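Local coordinates for protein phosphonate monoester hydrolase (PDB 4UPK) that belongs to the sulfatase family of the alkaline phosphatase clan and is built around a mixed beta-sheet packed between helices, at residues A[64-68]-A[69-73]; A[310-313]-A[314-318]; A[318-321]-A[322-326]; A[335-339]-A[340-344]. All blocks are in the same frame, centred on the assembly; numbering follows the deposited sequence.

From the N terminus, contact 1 (64-73) comes first, turning the chain from the end of helix 60-67 into strand 70-76. Much later, contacts 2 and 3 follow each other along the one long helix 303-333, sharing T318. Contact 4 (335-344) then closes the short loop by which that helix passes into strand 340-346. All four are local, lying in series with none nested in another. Across space, contacts 1 and 4 meet, through D68 with Y337 and through L65 packed beside V344, and both reach the same mixed sheet. Contacts 2 and 3 are successive turns of the helix that contact 4 leads out of.

Contact 1. Residues A[64-68]-A[69-73]; sequences ALAQD and AVSFR
At the end of helix 60-67 the backbone N of A69 reaches back to A66 O, 3.2 Å away, with an N-H...O angle of 156°. The donor stands above the plane of that carbonyl and not on a lone pair, as the chain pulls out of its last turn. D68 is the first residue beyond helical backbone angles, and A69 is already extended, leading into strand 70-76. The methyl of A69 is packed tightly under the turn, its CB 3.2 Å from L65 O.

A66 O also accepts a bond from a water at 2.6 Å. The same water lies 2.8 Å from S71 OG, so it spans the angle between helix end and strand. S71 holds its OG beside its own backbone N (chi1 -59°), which brings the hydroxyl alongside A66, its OG 3.4 Å from A66 CB. Helix and strand thus meet through a methyl and a hydroxyl, while the backbone bond closes the turn between them.

The carboxylate of D68 is engaged outside the turn: OD2 has a hydrogen bond with Y337 OH and a salt bridge to R375. V70 and F72 pack instead on L419 of helix 416-419, while L65 and A69 rest on I373. The arrangement is a tight helix-to-strand turn, a connection characteristic of alpha/beta folds, delivering the chain to the mixed central sheet of this sulfatase-family protein.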
# COMPACT_ATOMS: atom_id res chain seq x y z
N ALA A 64 -4.88 46.53 -8.26
CA ALA A 64 -4.98 47.07 -6.91
C ALA A 64 -4.25 46.14 -5.96
O ALA A 64 -3.51 46.63 -5.10
CB ALA A 64 -6.44 47.24 -6.49
N LEU A 65 -4.41 44.80 -6.14
CA LEU A 65 -3.70 43.80 -5.33
C LEU A 65 -2.20 43.90 -5.52
O LEU A 65 -1.48 43.87 -4.53
CB LEU A 65 -4.21 42.38 -5.61
CG LEU A 65 -3.55 41.25 -4.78
CD1 LEU A 65 -4.03 41.27 -3.30
CD2 LEU A 65 -3.78 39.90 -5.43
N ALA A 66 -1.72 44.07 -6.77
CA ALA A 66 -0.29 44.23 -7.10
C ALA A 66 0.28 45.48 -6.38
O ALA A 66 1.40 45.43 -5.86
CB ALA A 66 -0.11 44.36 -8.60
N GLN A 67 -0.51 46.57 -6.32
CA GLN A 67 -0.16 47.82 -5.64
C GLN A 67 -0.01 47.64 -4.12
O GLN A 67 0.76 48.37 -3.49
CB GLN A 67 -1.21 48.91 -5.97
CG GLN A 67 -0.62 50.20 -6.52
CD GLN A 67 0.18 49.99 -7.78
OE1 GLN A 67 -0.38 49.72 -8.85
NE2 GLN A 67 1.50 50.08 -7.68
N ASP A 68 -0.73 46.66 -3.54
CA ASP A 68 -0.69 46.35 -2.12
C ASP A 68 0.12 45.07 -1.83
O ASP A 68 0.04 44.52 -0.72
CB ASP A 68 -2.14 46.25 -1.60
CG ASP A 68 -2.28 46.27 -0.09
OD1 ASP A 68 -1.60 47.10 0.56
OD2 ASP A 68 -3.05 45.45 0.44
N ALA A 69 0.91 44.60 -2.81
CA ALA A 69 1.66 43.34 -2.67
C ALA A 69 2.94 43.28 -3.49
O ALA A 69 3.46 44.31 -3.91
CB ALA A 69 0.75 42.17 -3.05
N VAL A 70 3.46 42.05 -3.70
CA VAL A 70 4.68 41.76 -4.45
C VAL A 70 4.34 41.14 -5.85
O VAL A 70 3.66 40.11 -5.93
CB VAL A 70 5.66 40.88 -3.62
CG1 VAL A 70 6.99 40.70 -4.34
CG2 VAL A 70 5.88 41.46 -2.22
N SER A 71 4.83 41.79 -6.92
CA SER A 71 4.65 41.37 -8.31
C SER A 71 5.96 40.79 -8.85
O SER A 71 7.02 41.38 -8.65
CB SER A 71 4.23 42.55 -9.19
OG SER A 71 3.01 43.11 -8.73
N PHE A 72 5.87 39.63 -9.53
CA PHE A 72 7.00 38.91 -10.10
C PHE A 72 6.93 39.05 -11.62
O PHE A 72 6.06 38.45 -12.26
CB PHE A 72 6.99 37.43 -9.62
CG PHE A 72 7.19 37.28 -8.12
CD1 PHE A 72 6.13 37.45 -7.23
CD2 PHE A 72 8.44 36.97 -7.60
CE1 PHE A 72 6.32 37.31 -5.86
CE2 PHE A 72 8.63 36.84 -6.22
CZ PHE A 72 7.57 37.01 -5.35
N ARG A 73 7.83 39.87 -12.17
CA ARG A 73 7.87 40.22 -13.60
C ARG A 73 8.55 39.24 -14.58
O ARG A 73 8.34 39.36 -15.80
CB ARG A 73 8.40 41.66 -13.81
CG ARG A 73 7.50 42.70 -13.16
CD ARG A 73 6.29 43.12 -14.01
NE ARG A 73 5.26 43.76 -13.17
CZ ARG A 73 5.27 45.05 -12.82
NH1 ARG A 73 6.24 45.85 -13.24
NH2 ARG A 73 4.31 45.53 -12.05
O HOH W 1 3.77 45.08 -6.94

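Contact 2. Residues A[310-313]-A[314-318]; sequences RAVY and LGLAT
L314 N donates to R310 O over 3.1 Å with an N-H...O angle of 162°, and the side chain of L314 crowds the same oxygen. With CG set beside its own backbone N (chi1 -62°), L314 folds back along the helix until CG lies 3.3 Å from R310 O. The carbonyl is therefore bonded by the amide and sheltered by the isobutyl group of one residue. Bonds of the same i to i+4 kind follow from G315, L316 and A317 to A311, V312 and Y313, the regular ladder of an alpha-helix.

L316 repeats the pattern: its CG comes 3.6 Å from V312 O. Its CD1 continues to V312 CG1 at 4.4 Å, a loose apolar contact between side chains one turn apart. A317 offers just a methyl, CB being 3.8 Å from Y313 O.

Y313 swings the other way. Its CG is anti to the backbone N (chi1 171°), and the ring crosses the L314 side chain at a slant, with Y313 CD1 4.1 Å from L314 CD2. These two neighbours consequently share one apolar patch, which faces C48 of helix 46-49.

All the residues in this contact are buried, so the polar ends matter. The hydroxyl of Y313 is gripped by Q43 O and R45 N, and the guanidinium of R310 by L352 O and P262 O. Helix 303-333 is in this way fastened to the short helix 46-49, to the segment joining that helix to strand 35-41, and to the loop beyond strand 340-346.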
# COMPACT_ATOMS: atom_id res chain seq x y z
N ARG A 310 -9.24 38.33 -29.93
CA ARG A 310 -8.37 39.08 -29.04
C ARG A 310 -9.18 40.00 -28.12
O ARG A 310 -8.94 40.00 -26.91
CB ARG A 310 -7.30 39.83 -29.84
CG ARG A 310 -6.16 38.93 -30.28
CD ARG A 310 -5.24 39.49 -31.36
NE ARG A 310 -4.46 40.66 -30.94
CZ ARG A 310 -3.28 40.61 -30.31
NH1 ARG A 310 -2.73 39.43 -30.02
NH2 ARG A 310 -2.65 41.73 -29.97
N ALA A 311 -10.21 40.71 -28.67
CA ALA A 311 -11.12 41.57 -27.91
C ALA A 311 -12.02 40.75 -26.95
O ALA A 311 -12.27 41.21 -25.83
CB ALA A 311 -11.98 42.40 -28.85
N VAL A 312 -12.50 39.56 -27.38
CA VAL A 312 -13.34 38.65 -26.58
C VAL A 312 -12.54 38.12 -25.39
O VAL A 312 -13.04 38.15 -24.27
CB VAL A 312 -14.00 37.53 -27.45
CG1 VAL A 312 -14.66 36.46 -26.56
CG2 VAL A 312 -15.01 38.13 -28.43
N TYR A 313 -11.28 37.68 -25.64
CA TYR A 313 -10.32 37.19 -24.65
C TYR A 313 -10.07 38.24 -23.55
O TYR A 313 -10.13 37.90 -22.36
CB TYR A 313 -9.00 36.81 -25.35
CG TYR A 313 -7.85 36.48 -24.42
CD1 TYR A 313 -6.99 37.47 -23.97
CD2 TYR A 313 -7.59 35.17 -24.04
CE1 TYR A 313 -5.91 37.17 -23.13
CE2 TYR A 313 -6.52 34.85 -23.21
CZ TYR A 313 -5.68 35.86 -22.75
OH TYR A 313 -4.61 35.56 -21.94
N LEU A 314 -9.78 39.50 -23.95
CA LEU A 314 -9.56 40.61 -23.03
C LEU A 314 -10.81 40.94 -22.21
O LEU A 314 -10.69 41.26 -21.03
CB LEU A 314 -9.03 41.86 -23.76
CG LEU A 314 -7.68 41.76 -24.48
CD1 LEU A 314 -7.42 43.01 -25.30
CD2 LEU A 314 -6.53 41.53 -23.48
N GLY A 315 -11.99 40.79 -22.81
CA GLY A 315 -13.28 41.01 -22.14
C GLY A 315 -13.56 39.99 -21.04
O GLY A 315 -14.03 40.36 -19.97
N LEU A 316 -13.17 38.71 -21.26
CA LEU A 316 -13.26 37.60 -20.29
C LEU A 316 -12.29 37.79 -19.12
O LEU A 316 -12.65 37.45 -17.99
CB LEU A 316 -13.03 36.23 -20.97
CG LEU A 316 -14.15 35.72 -21.88
CD1 LEU A 316 -13.64 34.54 -22.74
CD2 LEU A 316 -15.37 35.33 -21.08
N ALA A 317 -11.08 38.33 -19.39
CA ALA A 317 -10.07 38.67 -18.37
C ALA A 317 -10.62 39.80 -17.47
O ALA A 317 -10.53 39.70 -16.25
CB ALA A 317 -8.77 39.10 -19.03
N THR A 318 -11.27 40.83 -18.05
CA THR A 318 -11.91 41.91 -17.28
C THR A 318 -13.05 41.32 -16.36
O THR A 318 -13.12 41.68 -15.20
CB THR A 318 -12.29 43.09 -18.21
OG1 THR A 318 -11.08 43.71 -18.65
CG2 THR A 318 -13.18 44.16 -17.53

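Contact 3. Residues A[318-321]-A[322-326]; sequences TEVD and THIGR
E319 holds CG anti to its backbone N (chi1 -172°) and extends from there, while H323 keeps CG beside its own N (chi1 -70°); the two side chains consequently run side by side in the same direction. This is an i to i+4 pair on helix 303-333, one of the helices flanking the central sheet. E319 CG meets the ring of H323 at its edge, in plane, 4.0 Å from CD2, and carboxylate and ring are turned 62° from each other. A water completes the pair, donating to E319 OE2 at 2.8 Å and lying the same distance from H323 NE2. OE2 has a further hydrogen bond with S212 OG.

A quarter turn round the helix, T322 N bonds T318 O at 3.0 Å. Another water bridges D321 OD2 to T322 OG1, which it approaches to 2.8 Å. The D321 carboxylate is gripped further by two backbone amides at the start of helix 60-67, those of H61 and L62, which ties the two helices together. V320 and I324 also lie side by side, V320 CG1 being 3.7 Å from I324 CD1, and both pack on I41 of strand 35-41.

R326 forms a salt bridge with D219 of helix 213-224 and also turns back to the imidazole. Its NH1 donates to H323 ND1 over 2.8 Å; NH1 lies close to the plane of the imidazole and ND1 close to that of the guanidinium, although the two planes are steeply twisted about the bond.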
# COMPACT_ATOMS: atom_id res chain seq x y z
N THR A 318 -11.27 40.83 -18.05
CA THR A 318 -11.91 41.91 -17.28
C THR A 318 -13.05 41.32 -16.36
O THR A 318 -13.12 41.68 -15.20
CB THR A 318 -12.29 43.09 -18.21
OG1 THR A 318 -11.08 43.71 -18.65
CG2 THR A 318 -13.18 44.16 -17.53
N GLU A 319 -13.87 40.38 -16.88
CA GLU A 319 -14.91 39.74 -16.08
C GLU A 319 -14.30 38.90 -14.93
O GLU A 319 -14.83 38.91 -13.83
CB GLU A 319 -15.88 38.94 -16.95
CG GLU A 319 -17.09 38.42 -16.16
CD GLU A 319 -17.85 37.30 -16.84
OE1 GLU A 319 -17.28 36.66 -17.75
OE2 GLU A 319 -19.03 37.08 -16.49
N VAL A 320 -13.17 38.23 -15.16
CA VAL A 320 -12.47 37.47 -14.10
C VAL A 320 -12.02 38.47 -13.02
O VAL A 320 -12.23 38.22 -11.83
CB VAL A 320 -11.29 36.63 -14.68
CG1 VAL A 320 -10.25 36.27 -13.62
CG2 VAL A 320 -11.82 35.39 -15.39
N ASP A 321 -11.45 39.60 -13.46
CA ASP A 321 -11.03 40.69 -12.59
C ASP A 321 -12.15 41.18 -11.67
O ASP A 321 -11.90 41.27 -10.48
CB ASP A 321 -10.46 41.85 -13.39
CG ASP A 321 -9.77 42.84 -12.49
OD1 ASP A 321 -8.58 42.64 -12.21
OD2 ASP A 321 -10.44 43.77 -11.99
N THR A 322 -13.35 41.51 -12.20
CA THR A 322 -14.52 42.00 -11.41
C THR A 322 -14.89 41.01 -10.31
O THR A 322 -15.15 41.43 -9.19
CB THR A 322 -15.73 42.28 -12.33
OG1 THR A 322 -15.36 43.12 -13.43
CG2 THR A 322 -16.92 42.89 -11.59
N HIS A 323 -14.92 39.71 -10.63
CA HIS A 323 -15.24 38.66 -9.67
C HIS A 323 -14.16 38.42 -8.61
O HIS A 323 -14.51 38.08 -7.49
CB HIS A 323 -15.74 37.38 -10.36
CG HIS A 323 -17.09 37.56 -10.96
ND1 HIS A 323 -18.22 37.57 -10.17
CD2 HIS A 323 -17.44 37.85 -12.23
CE1 HIS A 323 -19.23 37.83 -10.99
NE2 HIS A 323 -18.81 38.01 -12.24
N ILE A 324 -12.87 38.65 -8.93
CA ILE A 324 -11.74 38.54 -7.99
C ILE A 324 -11.84 39.67 -6.94
O ILE A 324 -11.51 39.46 -5.78
CB ILE A 324 -10.34 38.43 -8.71
CG1 ILE A 324 -10.16 37.03 -9.30
CG2 ILE A 324 -9.14 38.79 -7.76
CD1 ILE A 324 -8.91 36.81 -10.17
N GLY A 325 -12.35 40.84 -7.35
CA GLY A 325 -12.62 41.97 -6.46
C GLY A 325 -13.61 41.62 -5.36
O GLY A 325 -13.46 42.06 -4.22
N ARG A 326 -14.61 40.78 -5.67
CA ARG A 326 -15.62 40.28 -4.73
C ARG A 326 -14.98 39.33 -3.71
O ARG A 326 -15.42 39.32 -2.57
CB ARG A 326 -16.73 39.53 -5.47
CG ARG A 326 -17.62 40.37 -6.37
CD ARG A 326 -18.48 39.45 -7.23
NE ARG A 326 -19.50 38.78 -6.43
CZ ARG A 326 -20.09 37.63 -6.74
NH1 ARG A 326 -19.75 36.98 -7.85
NH2 ARG A 326 -21.02 37.12 -5.95
O HOH W 2 -20.41 38.47 -14.51
O HOH W 3 -13.16 44.83 -13.25

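Contact 4. Residues A[335-339]-A[340-344]; sequences GQYDD and TLIVV
The ring of Y337 meets the delta-methyl of I342 obliquely, I342 CD1 lying 3.9 Å from Y337 CE1 and equally close to Y337 CD1. The two side chains cross at about a right angle. I342 places CG1 beside its own backbone N (chi1 -57°) and extends beyond it, so that its terminal methyl points back at the loop.

The second link is polar. T340 OG1 donates to Q336 O at a modelled distance of 2.5 Å, so short for such a bond that the length is doubtful, and N35 ND2 is a further partner of that hydroxyl. T340 CB is 3.3 Å from the same oxygen, Q336 O. A water fills in beside the threonine, donating at 2.6 Å to Y337 O and at 2.6 Å to T340 O. The loop is thus held to the strand by polar bonds at Q336 O and Y337 O and by the apolar contact of Y337 with I342.

The backbone explains the compactness: G335, with positive phi, ends helix 303-333 in a Schellman motif, and a type I beta turn runs from Y337 to T340. Y337 and I342 both lean on I328 and L331 of the helix just left. Strand 340-346 then runs between strand 35-41, its parallel partner, and strand 372-375, its antiparallel one, with helix 303-333 lying across the sheet face that I342 occupies.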
# COMPACT_ATOMS: atom_id res chain seq x y z
N GLY A 335 -12.40 40.62 7.94
CA GLY A 335 -11.16 40.95 8.63
C GLY A 335 -10.12 39.85 8.49
O GLY A 335 -9.32 39.63 9.40
N GLN A 336 -10.14 39.14 7.35
CA GLN A 336 -9.25 38.02 7.05
C GLN A 336 -8.19 38.36 6.00
O GLN A 336 -7.31 37.54 5.78
CB GLN A 336 -10.06 36.80 6.60
CG GLN A 336 -10.90 36.14 7.70
CD GLN A 336 -11.60 34.92 7.13
OE1 GLN A 336 -11.22 33.78 7.39
NE2 GLN A 336 -12.59 35.14 6.26
N TYR A 337 -8.24 39.55 5.39
CA TYR A 337 -7.30 39.99 4.37
C TYR A 337 -5.84 40.10 4.83
O TYR A 337 -4.95 39.59 4.15
CB TYR A 337 -7.79 41.32 3.76
CG TYR A 337 -6.92 41.89 2.66
CD1 TYR A 337 -7.01 41.42 1.36
CD2 TYR A 337 -6.07 42.97 2.91
CE1 TYR A 337 -6.25 41.99 0.33
CE2 TYR A 337 -5.31 43.54 1.89
CZ TYR A 337 -5.41 43.05 0.61
OH TYR A 337 -4.66 43.62 -0.40
N ASP A 338 -5.59 40.78 5.96
CA ASP A 338 -4.22 40.98 6.48
C ASP A 338 -3.57 39.69 7.00
O ASP A 338 -2.36 39.59 6.92
CB ASP A 338 -4.16 42.10 7.53
CG ASP A 338 -4.74 43.44 7.11
OD1 ASP A 338 -4.60 43.81 5.92
OD2 ASP A 338 -5.25 44.16 7.99
N ASP A 339 -4.37 38.71 7.48
CA ASP A 339 -3.92 37.41 8.02
C ASP A 339 -3.91 36.24 6.97
O ASP A 339 -3.90 35.06 7.37
CB ASP A 339 -4.82 37.01 9.22
CG ASP A 339 -4.66 37.81 10.50
OD1 ASP A 339 -3.69 38.61 10.60
OD2 ASP A 339 -5.47 37.61 11.43
N THR A 340 -3.92 36.58 5.65
CA THR A 340 -3.98 35.58 4.57
C THR A 340 -2.82 35.68 3.57
O THR A 340 -2.50 36.77 3.07
CB THR A 340 -5.35 35.66 3.85
OG1 THR A 340 -6.37 35.45 4.81
CG2 THR A 340 -5.53 34.64 2.70
N LEU A 341 -2.23 34.52 3.24
CA LEU A 341 -1.24 34.42 2.19
C LEU A 341 -2.06 34.30 0.90
O LEU A 341 -2.79 33.30 0.71
CB LEU A 341 -0.31 33.19 2.37
CG LEU A 341 0.63 32.85 1.20
CD1 LEU A 341 1.66 33.96 0.95
CD2 LEU A 341 1.30 31.53 1.40
N ILE A 342 -2.00 35.34 0.06
CA ILE A 342 -2.72 35.40 -1.21
C ILE A 342 -1.74 35.15 -2.32
O ILE A 342 -0.72 35.83 -2.41
CB ILE A 342 -3.56 36.71 -1.41
CG1 ILE A 342 -4.59 36.91 -0.26
CG2 ILE A 342 -4.25 36.71 -2.79
CD1 ILE A 342 -5.29 38.30 -0.21
N VAL A 343 -2.02 34.13 -3.14
CA VAL A 343 -1.19 33.78 -4.29
C VAL A 343 -2.08 33.84 -5.53
O VAL A 343 -3.06 33.10 -5.65
CB VAL A 343 -0.43 32.42 -4.19
CG1 VAL A 343 0.51 32.25 -5.38
CG2 VAL A 343 0.33 32.27 -2.88
N VAL A 344 -1.74 34.76 -6.45
CA VAL A 344 -2.47 34.91 -7.70
C VAL A 344 -1.48 34.73 -8.84
O VAL A 344 -0.45 35.41 -8.89
CB VAL A 344 -3.32 36.22 -7.83
CG1 VAL A 344 -4.14 36.21 -9.12
CG2 VAL A 344 -4.24 36.40 -6.62
O HOH W 4 -3.07 39.22 2.32